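Local coordinates for protein Phthiocerol/phthiodiolone dimycocerosyl transferase (Mycobacterium tuberculosis, PDB 1Q9J) that probably catalyses the final diesterification in phthiocerol dimycocerosate synthesis, moving mycocerosic acyl chains from mycocerosic acid synthase onto phthiocerol, phthiodiolone and phenolphthiocerol, at residues Y20-M26 against G366-S371; Q209-V213 against H393-A397; I260-P265 against P340-D346; A287-L291 against D306-L311. All coordinates share one frame; numbering follows the deposited sequence.

Contact 1 (Y20-M26 against G366-S371); sequences YEVFTSM and GQFYCS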
loop_
_atom_site.group_PDB
_atom_site.type_symbol
_atom_site.label_atom_id
_atom_site.label_comp_id
_atom_site.label_asym_id
_atom_site.label_seq_id
_atom_site.Cartn_x
_atom_site.Cartn_y
_atom_site.Cartn_z
ATOM N N TYR A 20 -2.465 -9.407 12.432
ATOM C CA TYR A 20 -3.676 -8.598 12.280
ATOM C C TYR A 20 -4.449 -9.040 11.047
ATOM O O TYR A 20 -5.196 -8.251 10.468
ATOM C CB TYR A 20 -3.358 -7.103 12.125
ATOM C CG TYR A 20 -2.803 -6.463 13.374
ATOM C CD1 TYR A 20 -1.545 -6.814 13.854
ATOM C CD2 TYR A 20 -3.555 -5.544 14.101
ATOM C CE1 TYR A 20 -1.044 -6.275 15.029
ATOM C CE2 TYR A 20 -3.071 -4.992 15.280
ATOM C CZ TYR A 20 -1.809 -5.368 15.740
ATOM O OH TYR A 20 -1.311 -4.862 16.916
ATOM N N GLU A 21 -4.274 -10.298 10.650
ATOM C CA GLU A 21 -4.948 -10.837 9.474
ATOM C C GLU A 21 -5.089 -9.770 8.389
ATOM O O GLU A 21 -6.182 -9.564 7.857
ATOM C CB GLU A 21 -6.337 -11.358 9.857
ATOM C CG GLU A 21 -6.366 -12.710 10.586
ATOM C CD GLU A 21 -7.195 -13.778 9.840
ATOM O OE1 GLU A 21 -7.350 -14.895 10.391
ATOM O OE2 GLU A 21 -7.678 -13.509 8.707
ATOM N N VAL A 22 -3.995 -9.096 8.038
ATOM C CA VAL A 22 -4.078 -8.033 7.035
ATOM C C VAL A 22 -4.187 -8.524 5.582
ATOM O O VAL A 22 -3.371 -9.309 5.116
ATOM C CB VAL A 22 -2.859 -7.051 7.156
ATOM C CG1 VAL A 22 -2.988 -5.932 6.131
ATOM C CG2 VAL A 22 -2.780 -6.472 8.555
ATOM N N PHE A 23 -5.210 -8.043 4.890
ATOM C CA PHE A 23 -5.441 -8.357 3.490
ATOM C C PHE A 23 -5.566 -7.006 2.787
ATOM O O PHE A 23 -6.075 -6.030 3.359
ATOM C CB PHE A 23 -6.764 -9.089 3.260
ATOM C CG PHE A 23 -6.711 -10.575 3.478
ATOM C CD1 PHE A 23 -6.632 -11.109 4.767
ATOM C CD2 PHE A 23 -6.841 -11.448 2.399
ATOM C CE1 PHE A 23 -6.697 -12.480 4.973
ATOM C CE2 PHE A 23 -6.903 -12.827 2.610
ATOM C CZ PHE A 23 -6.834 -13.344 3.899
ATOM N N THR A 24 -5.149 -6.964 1.531
ATOM C CA THR A 24 -5.215 -5.748 0.752
ATOM C C THR A 24 -6.114 -6.043 -0.424
ATOM O O THR A 24 -6.057 -7.129 -0.992
ATOM C CB THR A 24 -3.816 -5.362 0.234
ATOM O OG1 THR A 24 -2.900 -5.274 1.336
ATOM C CG2 THR A 24 -3.871 -4.018 -0.496
ATOM N N SER A 25 -6.971 -5.097 -0.773
ATOM C CA SER A 25 -7.849 -5.285 -1.916
ATOM C C SER A 25 -7.602 -4.166 -2.918
ATOM O O SER A 25 -7.178 -3.059 -2.570
ATOM C CB SER A 25 -9.323 -5.295 -1.478
ATOM O OG SER A 25 -9.714 -4.047 -0.901
ATOM N N MET A 26 -7.885 -4.488 -4.166
ATOM C CA MET A 26 -7.716 -3.565 -5.257
ATOM C C MET A 26 -8.910 -3.779 -6.170
ATOM O O MET A 26 -9.090 -4.854 -6.751
ATOM C CB MET A 26 -6.423 -3.862 -6.010
ATOM C CG MET A 26 -5.941 -2.713 -6.872
ATOM S SD MET A 26 -5.592 -1.283 -5.812
ATOM C CE MET A 26 -6.916 -0.249 -6.228
ATOM N N GLY A 366 -8.533 1.403 -3.517
ATOM C CA GLY A 366 -7.788 0.445 -2.732
ATOM C C GLY A 366 -8.297 0.474 -1.313
ATOM O O GLY A 366 -8.664 1.528 -0.789
ATOM N N GLN A 367 -8.334 -0.687 -0.680
ATOM C CA GLN A 367 -8.815 -0.744 0.686
ATOM C C GLN A 367 -8.201 -1.927 1.401
ATOM O O GLN A 367 -7.796 -2.900 0.775
ATOM C CB GLN A 367 -10.338 -0.866 0.698
ATOM C CG GLN A 367 -10.955 -0.930 2.082
ATOM C CD GLN A 367 -12.478 -0.957 2.038
ATOM O OE1 GLN A 367 -13.140 -0.799 3.066
ATOM N NE2 GLN A 367 -13.039 -1.162 0.843
ATOM N N PHE A 368 -8.131 -1.827 2.719
ATOM C CA PHE A 368 -7.578 -2.891 3.533
ATOM C C PHE A 368 -8.703 -3.663 4.212
ATOM O O PHE A 368 -9.840 -3.187 4.292
ATOM C CB PHE A 368 -6.656 -2.313 4.603
ATOM C CG PHE A 368 -5.483 -1.550 4.050
ATOM C CD1 PHE A 368 -5.228 -0.250 4.471
ATOM C CD2 PHE A 368 -4.628 -2.131 3.115
ATOM C CE1 PHE A 368 -4.145 0.459 3.972
ATOM C CE2 PHE A 368 -3.540 -1.424 2.611
ATOM C CZ PHE A 368 -3.301 -0.127 3.041
ATOM N N TYR A 369 -8.382 -4.858 4.698
ATOM C CA TYR A 369 -9.353 -5.681 5.409
ATOM C C TYR A 369 -8.719 -6.339 6.612
ATOM O O TYR A 369 -8.939 -7.516 6.839
ATOM C CB TYR A 369 -9.924 -6.774 4.515
ATOM C CG TYR A 369 -10.985 -6.294 3.561
ATOM C CD1 TYR A 369 -10.652 -5.522 2.447
ATOM C CD2 TYR A 369 -12.329 -6.628 3.757
ATOM C CE1 TYR A 369 -11.632 -5.098 1.549
ATOM C CE2 TYR A 369 -13.314 -6.210 2.866
ATOM C CZ TYR A 369 -12.957 -5.447 1.765
ATOM O OH TYR A 369 -13.908 -5.038 0.867
ATOM N N CYS A 370 -7.919 -5.603 7.373
ATOM C CA CYS A 370 -7.321 -6.203 8.550
ATOM C C CYS A 370 -8.426 -6.576 9.546
ATOM O O CYS A 370 -9.575 -6.136 9.414
ATOM C CB CYS A 370 -6.319 -5.241 9.176
ATOM S SG CYS A 370 -6.900 -3.557 9.323
ATOM N N SER A 371 -8.090 -7.401 10.534
ATOM C CA SER A 371 -9.085 -7.813 11.515
ATOM C C SER A 371 -9.479 -6.643 12.420
ATOM O O SER A 371 -8.650 -5.799 12.746
ATOM C CB SER A 371 -8.563 -8.996 12.352
ATOM O OG SER A 371 -7.433 -8.637 13.128
#
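Ser-25 and Gln-367 form the tight part of this contact. They are a hydrogen-bonded antiparallel pair, and Gln-367 O accepts two bonds from the one serine. Ser-25 N donates to Gln-367 O at 2.8 Å. Ser-25 OG reaches the same oxygen from above the carbonyl plane, also at 2.8 Å. The torsion explains this, since OG sits between the backbone N and the carbonyl carbon (chi1 63°). The return bond, Gln-367 N to Ser-25 O, is longer at 3.2 Å. Ser-25 OG also lies in the plane of the Tyr-369 ring, at its CE1 edge. Beyond this pair, Phe-23 O accepts from Tyr-369 N at 2.9 Å. The strand pairing then gives way to loop. Ser-371 N still donates to Tyr-20 O at 3.0 Å. Tyr-20 is the first residue past the helix, which ends in a Schellman motif with Glu-21 as its C-prime residue.

The looser side carries Thr-24, Met-26 and Phe-368, all partly exposed. Thr-24 and Phe-368 lie side by side, with Thr-24 OG1 4.0 Å from Phe-368 CD2. Met-26 bends its chain back so that CE lies by the backbone of Gly-366. Tyr-20 turns its phenol away from 366-371.

Thr-24 also touches His-124, the probable proton acceptor. Strand 360-368 thus completes the edge of the sheet holding strand 23-31. A strand from the C-terminal part that joins the N-terminal sheet, beside the second histidine of an HHxxxDG motif, is characteristic of the CoA-dependent acyltransferase fold.

Contact 2 (Q209-V213 against H393-A397); sequences QAVPV and HGHIA
Pro-212, His-393 and His-395 bury the most surface where segments 209-213 and 393-397 meet. The contact lies at the edge of the mixed six-stranded sheet of this CoA-dependent acyltransferase fold. Strand 213-216 begins here on the outside, and its neighbour, strand 387-393, ends. Val-213 and His-393 are a non-hydrogen-bonded antiparallel pair, with CA atoms 4.5 Å apart. Their side chains lie side by side and point the same way. Val-213 CG1 stands over one face of the His-393 imidazole in a CH-pi contact, 3.9 Å from the ring centroid and offset toward the rim. The other methyl, CG2, comes nearest to ND1. Outside the contact, His-393 also meets the ring of Phe-368, and its NE2 makes a weak hydrogen bond to Glu-391.

Next along the chain, Gly-394 N donates to Pro-212 O at 2.9 Å. The CA of His-393 approaches the same oxygen at 3.5 Å, as a CA-H...O contact. Gly-394 has a phi of 110°, a value seldom taken by residues with a side chain. Val-211 CG1 lies against its N and CA, while Pro-212 CG rests by its carbonyl.

His-395 is exposed, but its imidazole turns back to the proline. Its CG is anti to the carbonyl carbon (chi1 -58°), which brings the ring across Pro-212 at about a right angle. Pro-212 CD meets the imidazole obliquely, and the ring atoms it approaches most closely are ND1 and CE1.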
loop_
_atom_site.group_PDB
_atom_site.type_symbol
_atom_site.label_atom_id
_atom_site.label_comp_id
_atom_site.label_asym_id
_atom_site.label_seq_id
_atom_site.Cartn_x
_atom_site.Cartn_y
_atom_site.Cartn_z
ATOM N N GLN A 209 -12.398 -7.580 8.993
ATOM C CA GLN A 209 -13.489 -6.705 8.554
ATOM C C GLN A 209 -12.893 -5.489 7.816
ATOM O O GLN A 209 -11.868 -4.944 8.228
ATOM C CB GLN A 209 -14.337 -6.230 9.755
ATOM C CG GLN A 209 -14.915 -7.332 10.700
ATOM C CD GLN A 209 -16.122 -8.094 10.132
ATOM O OE1 GLN A 209 -17.122 -7.496 9.727
ATOM N NE2 GLN A 209 -16.033 -9.423 10.128
ATOM N N ALA A 210 -13.540 -5.089 6.722
ATOM C CA ALA A 210 -13.110 -3.952 5.906
ATOM C C ALA A 210 -12.733 -2.756 6.770
ATOM O O ALA A 210 -13.299 -2.561 7.840
ATOM C CB ALA A 210 -14.219 -3.552 4.943
ATOM N N VAL A 211 -11.770 -1.960 6.319
ATOM C CA VAL A 211 -11.368 -0.781 7.076
ATOM C C VAL A 211 -12.044 0.444 6.450
ATOM O O VAL A 211 -12.043 0.620 5.230
ATOM C CB VAL A 211 -9.826 -0.608 7.062
ATOM C CG1 VAL A 211 -9.400 0.522 7.988
ATOM C CG2 VAL A 211 -9.159 -1.902 7.478
ATOM N N PRO A 212 -12.668 1.294 7.281
ATOM C CA PRO A 212 -13.313 2.469 6.692
ATOM C C PRO A 212 -12.293 3.288 5.901
ATOM O O PRO A 212 -11.161 3.482 6.352
ATOM C CB PRO A 212 -13.873 3.207 7.911
ATOM C CG PRO A 212 -13.014 2.729 9.056
ATOM C CD PRO A 212 -12.830 1.273 8.744
ATOM N N VAL A 213 -12.698 3.729 4.711
ATOM C CA VAL A 213 -11.843 4.530 3.834
ATOM C C VAL A 213 -12.563 5.733 3.251
ATOM O O VAL A 213 -13.497 5.577 2.455
ATOM C CB VAL A 213 -11.324 3.739 2.608
ATOM C CG1 VAL A 213 -10.432 4.648 1.754
ATOM C CG2 VAL A 213 -10.568 2.497 3.050
ATOM N N HIS A 393 -7.590 6.204 5.857
ATOM C CA HIS A 393 -7.961 4.834 6.151
ATOM C C HIS A 393 -8.007 4.630 7.638
ATOM O O HIS A 393 -7.277 5.292 8.369
ATOM C CB HIS A 393 -6.923 3.872 5.591
ATOM C CG HIS A 393 -6.815 3.898 4.104
ATOM N ND1 HIS A 393 -7.417 2.956 3.299
ATOM C CD2 HIS A 393 -6.172 4.750 3.272
ATOM C CE1 HIS A 393 -7.146 3.224 2.035
ATOM N NE2 HIS A 393 -6.392 4.309 1.991
ATOM N N GLY A 394 -8.851 3.707 8.091
ATOM C CA GLY A 394 -8.925 3.432 9.514
ATOM C C GLY A 394 -10.176 3.876 10.231
ATOM O O GLY A 394 -10.875 4.794 9.800
ATOM N N HIS A 395 -10.444 3.203 11.344
ATOM C CA HIS A 395 -11.607 3.493 12.181
ATOM C C HIS A 395 -11.359 4.777 12.970
ATOM O O HIS A 395 -10.746 4.754 14.037
ATOM C CB HIS A 395 -11.848 2.342 13.162
ATOM C CG HIS A 395 -12.070 1.015 12.503
ATOM N ND1 HIS A 395 -13.182 0.738 11.737
ATOM C CD2 HIS A 395 -11.328 -0.116 12.509
ATOM C CE1 HIS A 395 -13.116 -0.509 11.302
ATOM N NE2 HIS A 395 -12.000 -1.050 11.757
ATOM N N ILE A 396 -11.839 5.897 12.446
ATOM C CA ILE A 396 -11.652 7.168 13.121
ATOM C C ILE A 396 -12.910 8.029 13.055
ATOM O O ILE A 396 -13.708 7.916 12.114
ATOM C CB ILE A 396 -10.471 7.965 12.513
ATOM C CG1 ILE A 396 -10.726 8.223 11.025
ATOM C CG2 ILE A 396 -9.174 7.196 12.707
ATOM C CD1 ILE A 396 -9.954 9.381 10.467
ATOM N N ALA A 397 -13.080 8.886 14.060
ATOM C CA ALA A 397 -14.232 9.782 14.126
ATOM C C ALA A 397 -14.006 10.968 13.202
ATOM O O ALA A 397 -12.906 11.515 13.148
ATOM C CB ALA A 397 -14.437 10.262 15.549
#

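Contact 3 (I260-P265 against P340-D346); sequences IPYVYP and PLVFCTD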
loop_
_atom_site.group_PDB
_atom_site.type_symbol
_atom_site.label_atom_id
_atom_site.label_comp_id
_atom_site.label_asym_id
_atom_site.label_seq_id
_atom_site.Cartn_x
_atom_site.Cartn_y
_atom_site.Cartn_z
ATOM N N ILE A 260 4.955 16.494 15.790
ATOM C CA ILE A 260 4.132 15.524 15.087
ATOM C C ILE A 260 5.006 14.503 14.381
ATOM O O ILE A 260 5.553 14.773 13.312
ATOM C CB ILE A 260 3.239 16.186 14.027
ATOM C CG1 ILE A 260 2.220 17.096 14.705
ATOM C CG2 ILE A 260 2.536 15.114 13.194
ATOM C CD1 ILE A 260 1.405 17.894 13.725
ATOM N N PRO A 261 5.154 13.316 14.979
ATOM C CA PRO A 261 5.967 12.240 14.401
ATOM C C PRO A 261 5.375 11.757 13.078
ATOM O O PRO A 261 4.204 11.389 13.014
ATOM C CB PRO A 261 5.946 11.166 15.489
ATOM C CG PRO A 261 4.628 11.405 16.170
ATOM C CD PRO A 261 4.561 12.899 16.261
ATOM N N TYR A 262 6.186 11.771 12.026
ATOM C CA TYR A 262 5.728 11.355 10.709
ATOM C C TYR A 262 6.486 10.131 10.196
ATOM O O TYR A 262 7.670 9.951 10.485
ATOM C CB TYR A 262 5.871 12.532 9.738
ATOM C CG TYR A 262 5.423 12.264 8.320
ATOM C CD1 TYR A 262 4.259 11.550 8.050
ATOM C CD2 TYR A 262 6.141 12.776 7.245
ATOM C CE1 TYR A 262 3.826 11.357 6.733
ATOM C CE2 TYR A 262 5.716 12.591 5.935
ATOM C CZ TYR A 262 4.564 11.884 5.680
ATOM O OH TYR A 262 4.174 11.693 4.368
ATOM N N VAL A 263 5.792 9.269 9.461
ATOM C CA VAL A 263 6.421 8.074 8.914
ATOM C C VAL A 263 5.810 7.718 7.566
ATOM O O VAL A 263 4.593 7.757 7.393
ATOM C CB VAL A 263 6.257 6.853 9.844
ATOM C CG1 VAL A 263 7.001 5.666 9.251
ATOM C CG2 VAL A 263 6.769 7.161 11.235
ATOM N N TYR A 264 6.663 7.394 6.603
ATOM C CA TYR A 264 6.185 7.006 5.284
ATOM C C TYR A 264 7.073 5.900 4.728
ATOM O O TYR A 264 8.200 5.678 5.205
ATOM C CB TYR A 264 6.117 8.204 4.322
ATOM C CG TYR A 264 7.397 8.987 4.189
ATOM C CD1 TYR A 264 8.051 9.090 2.967
ATOM C CD2 TYR A 264 7.960 9.623 5.288
ATOM C CE1 TYR A 264 9.235 9.802 2.845
ATOM C CE2 TYR A 264 9.142 10.340 5.178
ATOM C CZ TYR A 264 9.778 10.425 3.953
ATOM O OH TYR A 264 10.962 11.126 3.857
ATOM N N PRO A 265 6.575 5.188 3.710
ATOM C CA PRO A 265 7.309 4.085 3.088
ATOM C C PRO A 265 8.450 4.478 2.149
ATOM O O PRO A 265 8.412 5.540 1.533
ATOM C CB PRO A 265 6.205 3.336 2.359
ATOM C CG PRO A 265 5.329 4.462 1.870
ATOM C CD PRO A 265 5.252 5.370 3.077
ATOM N N PRO A 340 0.452 10.987 18.690
ATOM C CA PRO A 340 -0.156 10.283 17.559
ATOM C C PRO A 340 0.687 10.357 16.293
ATOM O O PRO A 340 0.897 11.439 15.749
ATOM C CB PRO A 340 -1.493 10.997 17.392
ATOM C CG PRO A 340 -1.839 11.363 18.776
ATOM C CD PRO A 340 -0.522 11.894 19.315
ATOM N N LEU A 341 1.164 9.200 15.837
ATOM C CA LEU A 341 1.970 9.129 14.630
ATOM C C LEU A 341 1.090 9.353 13.420
ATOM O O LEU A 341 -0.077 8.960 13.404
ATOM C CB LEU A 341 2.645 7.765 14.496
ATOM C CG LEU A 341 4.031 7.568 15.092
ATOM C CD1 LEU A 341 3.964 7.727 16.599
ATOM C CD2 LEU A 341 4.544 6.184 14.726
ATOM N N VAL A 342 1.660 9.993 12.409
ATOM C CA VAL A 342 0.944 10.257 11.175
ATOM C C VAL A 342 1.592 9.410 10.090
ATOM O O VAL A 342 2.762 9.608 9.759
ATOM C CB VAL A 342 1.038 11.735 10.780
ATOM C CG1 VAL A 342 0.202 12.002 9.540
ATOM C CG2 VAL A 342 0.583 12.594 11.928
ATOM N N PHE A 343 0.837 8.450 9.562
ATOM C CA PHE A 343 1.338 7.577 8.510
ATOM C C PHE A 343 0.758 7.976 7.178
ATOM O O PHE A 343 -0.448 8.185 7.052
ATOM C CB PHE A 343 0.967 6.115 8.755
ATOM C CG PHE A 343 1.693 5.487 9.894
ATOM C CD1 PHE A 343 1.174 5.543 11.178
ATOM C CD2 PHE A 343 2.912 4.851 9.686
ATOM C CE1 PHE A 343 1.862 4.968 12.262
ATOM C CE2 PHE A 343 3.621 4.268 10.754
ATOM C CZ PHE A 343 3.093 4.327 12.045
ATOM N N CYS A 344 1.615 8.094 6.178
ATOM C CA CYS A 344 1.125 8.432 4.858
ATOM C C CYS A 344 1.907 7.683 3.788
ATOM O O CYS A 344 3.139 7.711 3.781
ATOM C CB CYS A 344 1.202 9.941 4.630
ATOM S SG CYS A 344 0.681 10.402 2.972
ATOM N N THR A 345 1.178 6.997 2.905
ATOM C CA THR A 345 1.775 6.229 1.810
ATOM C C THR A 345 1.589 6.917 0.486
ATOM O O THR A 345 0.473 7.235 0.089
ATOM C CB THR A 345 1.148 4.851 1.613
ATOM O OG1 THR A 345 1.165 4.132 2.845
ATOM C CG2 THR A 345 1.938 4.070 0.558
ATOM N N ASP A 346 2.699 7.111 -0.204
ATOM C CA ASP A 346 2.698 7.744 -1.503
ATOM C C ASP A 346 2.568 6.626 -2.540
ATOM O O ASP A 346 3.494 6.376 -3.312
ATOM C CB ASP A 346 4.011 8.519 -1.662
ATOM C CG ASP A 346 4.231 9.538 -0.531
ATOM O OD1 ASP A 346 4.062 10.752 -0.786
ATOM O OD2 ASP A 346 4.562 9.128 0.611
#
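Tyr-262 lies along Val-342 and Cys-344 with the edge of its ring. From CB, CG lies anti to the backbone N (chi1 -179°), beside the carbonyl carbon, and this lays the ring edge along 342-344. CG is 4.0 Å from Val-342 O. CD1 comes closer to that same oxygen, which sits near the ring plane. Further out, CE1 packs on Cys-344 CB at 3.6 Å, and CZ also lies by this carbon. At the tip, OH is 3.5 Å from Cys-344 CB, with SG a little further off.

The two backbones run side by side as parallel strands, 24° apart. They are inner strands of the mixed six-stranded sheet in the C-terminal half of this two-domain acyltransferase. Val-342 N donates to Pro-261 O at 3.0 Å. Val-263 then uses both of its polar backbone atoms across the contact. Its N gives to Val-342 O, and its O takes from Cys-344 N at 3.2 Å. These bonds straddle Phe-343.

On the other face of the sheet, Val-263 and Phe-343 lie side by side, with Val-263 CB 3.8 Å from Phe-343 CE2. Pro-261 CG packs at 3.8 Å on Leu-341 CD1, the two side chains crossing at about a right angle. Pro-265 CG meets Thr-345 CG2 at 3.7 Å. Helix 237-253 packs on the Tyr-262 face, where Ala-242 touches Tyr-262 and Arg-253 touches Val-342.

Contact 4 (A287-L291 against D306-L311); sequences AASYL and DIVATL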
loop_
_atom_site.group_PDB
_atom_site.type_symbol
_atom_site.label_atom_id
_atom_site.label_comp_id
_atom_site.label_asym_id
_atom_site.label_seq_id
_atom_site.Cartn_x
_atom_site.Cartn_y
_atom_site.Cartn_z
ATOM N N ALA A 287 10.984 2.175 6.429
ATOM C CA ALA A 287 10.234 3.260 7.038
ATOM C C ALA A 287 11.150 4.446 7.297
ATOM O O ALA A 287 12.212 4.322 7.920
ATOM C CB ALA A 287 9.605 2.796 8.350
ATOM N N ALA A 288 10.720 5.599 6.817
ATOM C CA ALA A 288 11.470 6.824 6.998
ATOM C C ALA A 288 10.771 7.643 8.080
ATOM O O ALA A 288 9.598 7.988 7.937
ATOM C CB ALA A 288 11.510 7.598 5.682
ATOM N N SER A 289 11.479 7.938 9.168
ATOM C CA SER A 289 10.896 8.731 10.247
ATOM C C SER A 289 11.202 10.210 10.036
ATOM O O SER A 289 12.107 10.568 9.278
ATOM C CB SER A 289 11.428 8.286 11.611
ATOM O OG SER A 289 12.828 8.478 11.720
ATOM N N TYR A 290 10.436 11.062 10.709
ATOM C CA TYR A 290 10.599 12.504 10.595
ATOM C C TYR A 290 9.746 13.230 11.621
ATOM O O TYR A 290 8.522 13.247 11.501
ATOM C CB TYR A 290 10.173 12.976 9.215
ATOM C CG TYR A 290 10.177 14.476 9.100
ATOM C CD1 TYR A 290 11.373 15.180 9.043
ATOM C CD2 TYR A 290 8.986 15.195 9.077
ATOM C CE1 TYR A 290 11.385 16.565 8.961
ATOM C CE2 TYR A 290 8.986 16.580 8.998
ATOM C CZ TYR A 290 10.185 17.259 8.937
ATOM O OH TYR A 290 10.198 18.629 8.831
ATOM N N LEU A 291 10.389 13.850 12.606
ATOM C CA LEU A 291 9.670 14.579 13.652
ATOM C C LEU A 291 9.340 15.998 13.206
ATOM O O LEU A 291 10.175 16.888 13.308
ATOM C CB LEU A 291 10.512 14.633 14.924
ATOM C CG LEU A 291 9.824 15.111 16.197
ATOM C CD1 LEU A 291 8.613 14.225 16.507
ATOM C CD2 LEU A 291 10.834 15.065 17.340
ATOM N N ASP A 306 12.228 20.403 4.084
ATOM C CA ASP A 306 12.975 19.817 5.178
ATOM C C ASP A 306 12.768 18.301 5.200
ATOM O O ASP A 306 13.714 17.533 5.408
ATOM C CB ASP A 306 12.540 20.437 6.500
ATOM C CG ASP A 306 13.405 19.988 7.651
ATOM O OD1 ASP A 306 14.650 20.076 7.539
ATOM O OD2 ASP A 306 12.845 19.546 8.674
ATOM N N ILE A 307 11.528 17.873 4.984
ATOM C CA ILE A 307 11.225 16.449 4.961
ATOM C C ILE A 307 12.050 15.788 3.861
ATOM O O ILE A 307 12.850 14.886 4.124
ATOM C CB ILE A 307 9.727 16.179 4.674
ATOM C CG1 ILE A 307 8.857 16.880 5.716
ATOM C CG2 ILE A 307 9.451 14.666 4.706
ATOM C CD1 ILE A 307 7.369 16.643 5.536
ATOM N N VAL A 308 11.852 16.247 2.629
ATOM C CA VAL A 308 12.573 15.686 1.503
ATOM C C VAL A 308 14.065 15.629 1.730
ATOM O O VAL A 308 14.723 14.676 1.320
ATOM C CB VAL A 308 12.394 16.485 0.227
ATOM C CG1 VAL A 308 13.259 15.869 -0.862
ATOM C CG2 VAL A 308 10.953 16.513 -0.189
ATOM N N ALA A 309 14.609 16.655 2.365
ATOM C CA ALA A 309 16.039 16.678 2.600
ATOM C C ALA A 309 16.408 15.616 3.607
ATOM O O ALA A 309 17.320 14.832 3.372
ATOM C CB ALA A 309 16.471 18.056 3.088
ATOM N N THR A 310 15.685 15.563 4.720
ATOM C CA THR A 310 15.985 14.560 5.751
ATOM C C THR A 310 16.072 13.125 5.183
ATOM O O THR A 310 16.892 12.329 5.624
ATOM C CB THR A 310 14.934 14.579 6.890
ATOM O OG1 THR A 310 14.871 15.888 7.481
ATOM C CG2 THR A 310 15.316 13.578 7.969
ATOM N N LEU A 311 15.222 12.815 4.213
ATOM C CA LEU A 311 15.228 11.511 3.608
ATOM C C LEU A 311 16.596 11.255 3.020
ATOM O O LEU A 311 17.261 10.261 3.325
ATOM C CB LEU A 311 14.191 11.444 2.505
ATOM C CG LEU A 311 14.129 10.068 1.816
ATOM C CD1 LEU A 311 13.998 8.957 2.860
ATOM C CD2 LEU A 311 12.972 10.031 0.836
#
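Tyr-290 reaches from strand 287-291 to helix 306-311 and meets three of its side chains in three different ways. Its CG is anti to the backbone N (chi1 174°), which extends the ring toward the helix. At the tip, OH donates to Asp-306 OD2 at 2.8 Å. The carboxylate uses the anti lone pair of OD2, on the side away from its other oxygen. This OD2 lies in the plane of the phenol ring, yet the carboxylate itself is turned 64° to that plane. Ile-307 comes over one ring face instead. Its CG1 makes a CH-pi contact 3.7 Å from the ring centroid, shifted toward the rim, and the side chain runs across the ring. Thr-310 approaches obliquely, with OG1 3.8 Å from Tyr-290 CE1. Its hydroxyl is held by Asp-306 O, which takes OG1 and Thr-310 N from opposite faces of its carbonyl plane. One helical turn beyond Ile-307, Leu-311 CD1 packs on Ala-288 CB at 4.0 Å.

Leu-311 precedes Arg-312, probably important for recognising the acyl carrier domain. Strand 285-292 is outermost in its sheet, beside strand 260-267. Helix 300-317 packs on both strands and on helix 237-253, where Ile-307 touches Leu-246.

In the fold
Contacts 3 and 4 share the six-stranded sheet, with centres about 10 Å apart. Strands 260-267 and 285-292 join them directly, through probable backbone hydrogen bonds such as Tyr-262 N to Tyr-290 O at 2.8 Å. Contact 2 lies toward the other edge of that sheet, its centre about 17 Å from that of contact 3. It touches contact 1, which belongs to the five-stranded sheet. Along the chain, contact 4 nests inside contact 3, which nests inside both others, while contacts 1 and 2 interleave. Contacts 1 and 2 thus join the two sheets, probably the two related domains, and contact 1 lies beside the probable proton acceptor His-124. Arg-312, probably important for carrier-protein recognition, is next to contact 4.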